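Local coordinates for protein-tyrosine-phosphatase (Chaetomium thermophilum var. thermophilum DSM 1495, PDB 5M43) that probably dephosphorylates phosphotyrosine and phosphoserine/threonine residues, as the Yvh1-type dual-specificity phosphatase domain of a longer protein linked to ribosome assembly, at residues I114-L119 with A142-V146. Sequence-based numbering, arbitrary orientation.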
ATOM      1  N   ILE A 114       1.860   1.549  -0.039  1.00 18.60           N
ATOM      2  CA  ILE A 114       2.557   0.495   0.714  1.00 15.98           C
ATOM      3  C   ILE A 114       3.733   1.083   1.456  1.00 17.68           C
ATOM      4  O   ILE A 114       3.969   0.748   2.612  1.00 17.77           O
ATOM      5  CB  ILE A 114       2.991  -0.619  -0.240  1.00 18.65           C
ATOM      6  CG1 ILE A 114       1.706  -1.379  -0.591  1.00 25.31           C
ATOM      7  CG2 ILE A 114       4.131  -1.484   0.422  1.00 18.82           C
ATOM      8  CD1 ILE A 114       1.907  -2.543  -1.441  1.00 29.67           C
ATOM      9  N   ILE A 115       4.504   1.961   0.795  1.00 18.66           N
ATOM     10  CA  ILE A 115       5.633   2.577   1.470  1.00 17.33           C
ATOM     11  C   ILE A 115       5.148   3.362   2.693  1.00 19.55           C
ATOM     12  O   ILE A 115       5.788   3.339   3.748  1.00 19.80           O
ATOM     13  CB  ILE A 115       6.431   3.448   0.490  1.00 18.29           C
ATOM     14  CG1 ILE A 115       7.158   2.538  -0.528  1.00 17.53           C
ATOM     15  CG2 ILE A 115       7.385   4.388   1.264  1.00 21.10           C
ATOM     16  CD1 ILE A 115       7.813   3.452  -1.575  1.00 18.58           C
ATOM     17  N   ALA A 116       4.036   4.113   2.554  1.00 17.68           N
ATOM     18  CA  ALA A 116       3.537   4.856   3.711  1.00 17.76           C
ATOM     19  C   ALA A 116       3.254   3.935   4.889  1.00 19.09           C
ATOM     20  O   ALA A 116       3.529   4.291   6.041  1.00 21.26           O
ATOM     21  CB  ALA A 116       2.261   5.614   3.338  1.00 20.84           C
ATOM     22  N   TYR A 117       2.674   2.766   4.604  1.00 18.66           N
ATOM     23  CA  TYR A 117       2.411   1.797   5.660  1.00 19.71           C
ATOM     24  C   TYR A 117       3.716   1.258   6.231  1.00 20.00           C
ATOM     25  O   TYR A 117       3.866   1.161   7.464  1.00 19.92           O
ATOM     26  CB  TYR A 117       1.529   0.695   5.075  1.00 17.58           C
ATOM     27  CG  TYR A 117       1.506  -0.544   5.967  1.00 18.17           C
ATOM     28  CD1 TYR A 117       0.683  -0.632   7.048  1.00 19.62           C
ATOM     29  CD2 TYR A 117       2.333  -1.620   5.670  1.00 20.21           C
ATOM     30  CE1 TYR A 117       0.701  -1.779   7.867  1.00 20.00           C
ATOM     31  CE2 TYR A 117       2.350  -2.786   6.431  1.00 19.47           C
ATOM     32  CZ  TYR A 117       1.483  -2.880   7.513  1.00 19.54           C
ATOM     33  OH  TYR A 117       1.510  -3.990   8.341  1.00 21.28           O
ATOM     34  N   LEU A 118       4.686   0.914   5.351  1.00 19.78           N
ATOM     35  CA  LEU A 118       5.943   0.338   5.847  1.00 20.06           C
ATOM     36  C   LEU A 118       6.714   1.334   6.715  1.00 21.39           C
ATOM     37  O   LEU A 118       7.316   0.959   7.734  1.00 22.07           O
ATOM     38  CB  LEU A 118       6.840  -0.119   4.690  1.00 20.39           C
ATOM     39  CG  LEU A 118       6.334  -1.261   3.804  1.00 18.71           C
ATOM     40  CD1 LEU A 118       7.328  -1.449   2.637  1.00 19.80           C
ATOM     41  CD2 LEU A 118       6.329  -2.538   4.707  1.00 20.72           C
ATOM     42  N   LEU A 119       6.752   2.616   6.311  1.00 19.23           N
ATOM     43  CA  LEU A 119       7.427   3.635   7.116  1.00 20.06           C
ATOM     44  C   LEU A 119       6.748   3.823   8.469  1.00 20.70           C
ATOM     45  O   LEU A 119       7.401   4.063   9.494  1.00 23.48           O
ATOM     46  CB  LEU A 119       7.409   4.991   6.368  1.00 20.16           C
ATOM     47  CG  LEU A 119       8.253   4.944   5.087  1.00 21.01           C
ATOM     48  CD1 LEU A 119       7.998   6.304   4.346  1.00 22.03           C
ATOM     49  CD2 LEU A 119       9.723   4.795   5.415  1.00 24.52           C
ATOM     50  N   ALA A 142      12.718   2.205   1.923  1.00 22.86           N
ATOM     51  CA  ALA A 142      11.427   1.516   1.841  1.00 20.11           C
ATOM     52  C   ALA A 142      11.089   1.182   0.390  1.00 20.30           C
ATOM     53  O   ALA A 142      10.576   0.086   0.109  1.00 21.27           O
ATOM     54  CB  ALA A 142      10.306   2.368   2.469  1.00 24.27           C
ATOM     55  N   LEU A 143      11.420   2.078  -0.540  1.00 22.24           N
ATOM     56  CA  LEU A 143      11.209   1.760  -1.951  1.00 21.19           C
ATOM     57  C   LEU A 143      12.051   0.560  -2.374  1.00 22.63           C
ATOM     58  O   LEU A 143      11.570  -0.312  -3.111  1.00 22.00           O
ATOM     59  CB  LEU A 143      11.489   3.010  -2.818  1.00 20.66           C
ATOM     60  CG  LEU A 143      11.609   2.739  -4.324  1.00 23.36           C
ATOM     61  CD1 LEU A 143      10.281   2.229  -4.838  1.00 22.36           C
ATOM     62  CD2 LEU A 143      11.912   4.047  -5.041  1.00 22.90           C
ATOM     63  N   GLU A 144      13.326   0.513  -1.970  1.00 22.51           N
ATOM     64  CA  GLU A 144      14.151  -0.642  -2.363  1.00 23.23           C
ATOM     65  C   GLU A 144      13.648  -1.925  -1.712  1.00 22.87           C
ATOM     66  O   GLU A 144      13.729  -3.019  -2.313  1.00 24.74           O
ATOM     67  CB  GLU A 144      15.603  -0.412  -1.980  1.00 26.87           C
ATOM     68  CG  GLU A 144      16.241   0.739  -2.696  1.00 31.05           C
ATOM     69  CD  GLU A 144      16.123   0.540  -4.183  1.00 34.87           C
ATOM     70  OE1 GLU A 144      16.402  -0.588  -4.676  1.00 33.15           O
ATOM     71  OE2 GLU A 144      15.718   1.477  -4.865  1.00 30.05           O
ATOM     72  N   TRP A 145      13.070  -1.805  -0.518  1.00 21.73           N
ATOM     73  CA  TRP A 145      12.442  -2.978   0.107  1.00 22.07           C
ATOM     74  C   TRP A 145      11.298  -3.515  -0.749  1.00 21.19           C
ATOM     75  O   TRP A 145      11.203  -4.724  -1.025  1.00 21.55           O
ATOM     76  CB  TRP A 145      11.947  -2.569   1.509  1.00 20.69           C
ATOM     77  CG  TRP A 145      11.335  -3.730   2.303  1.00 19.24           C
ATOM     78  CD1 TRP A 145      10.048  -4.187   2.250  1.00 19.82           C
ATOM     79  CD2 TRP A 145      12.005  -4.508   3.254  1.00 23.10           C
ATOM     80  NE1 TRP A 145       9.875  -5.233   3.157  1.00 20.27           N
ATOM     81  CE2 TRP A 145      11.072  -5.448   3.773  1.00 21.40           C
ATOM     82  CE3 TRP A 145      13.315  -4.515   3.728  1.00 25.81           C
ATOM     83  CZ2 TRP A 145      11.406  -6.392   4.774  1.00 24.17           C
ATOM     84  CZ3 TRP A 145      13.657  -5.489   4.739  1.00 30.00           C
ATOM     85  CH2 TRP A 145      12.697  -6.380   5.238  1.00 28.13           C
ATOM     86  N   VAL A 146      10.418  -2.617  -1.205  1.00 19.36           N
ATOM     87  CA  VAL A 146       9.331  -3.019  -2.078  1.00 20.34           C
ATOM     88  C   VAL A 146       9.886  -3.642  -3.355  1.00 21.10           C
ATOM     89  O   VAL A 146       9.364  -4.657  -3.823  1.00 20.27           O
ATOM     90  CB  VAL A 146       8.424  -1.818  -2.409  1.00 18.03           C
ATOM     91  CG1 VAL A 146       7.370  -2.199  -3.446  1.00 19.82           C
ATOM     92  CG2 VAL A 146       7.719  -1.381  -1.068  1.00 17.35           C
TER
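V146 pushes its CG2 methyl into a hollow formed by I114, I115 and L118, one turn of the facing helix. L118 CD1 comes nearest, 3.7 Å from V146 CG2, while CG2 of I114 and CG1 of I115 supply the rest of the hollow. Beside this methyl I115 spreads its two branches over A142 and L143: its CG2 meets A142 CB at 3.8 Å, and its extended arm (chi2 174°) carries CD1 to 3.8 Å from L143 CA. Shortening I115 to an alanine is likely to open a gap beside A142 and L143 and to remove one wall of the hollow holding V146 CG2. In this cysteine-based phosphatase fold, helix 109-121 follows strand 99-102 and the CX5R phosphate-binding signature, and helix 135-147 packs across it. The axes of segments 114-119 and 142-146 run at 116° to each other, 9.8 Å apart at closest approach. The nearest CA atoms, of I115 and A142, are 5.9 Å apart, consistent with the small side chain of A142, whose CB faces the cleft between I115 CG2 and L119 CD2 and touches both. At the flank, L118 CD1 also approaches W145 CD1 obliquely at 3.9 Å. CG anti to the backbone N (chi1 -177°) brings that corner of the indole to L118 while the six-membered ring points away, and NE1 is hydrogen-bonded to the carbonyl of K7. Helix 157-168 borders the opposite flank, where L163 meets I115 and M160 meets L143.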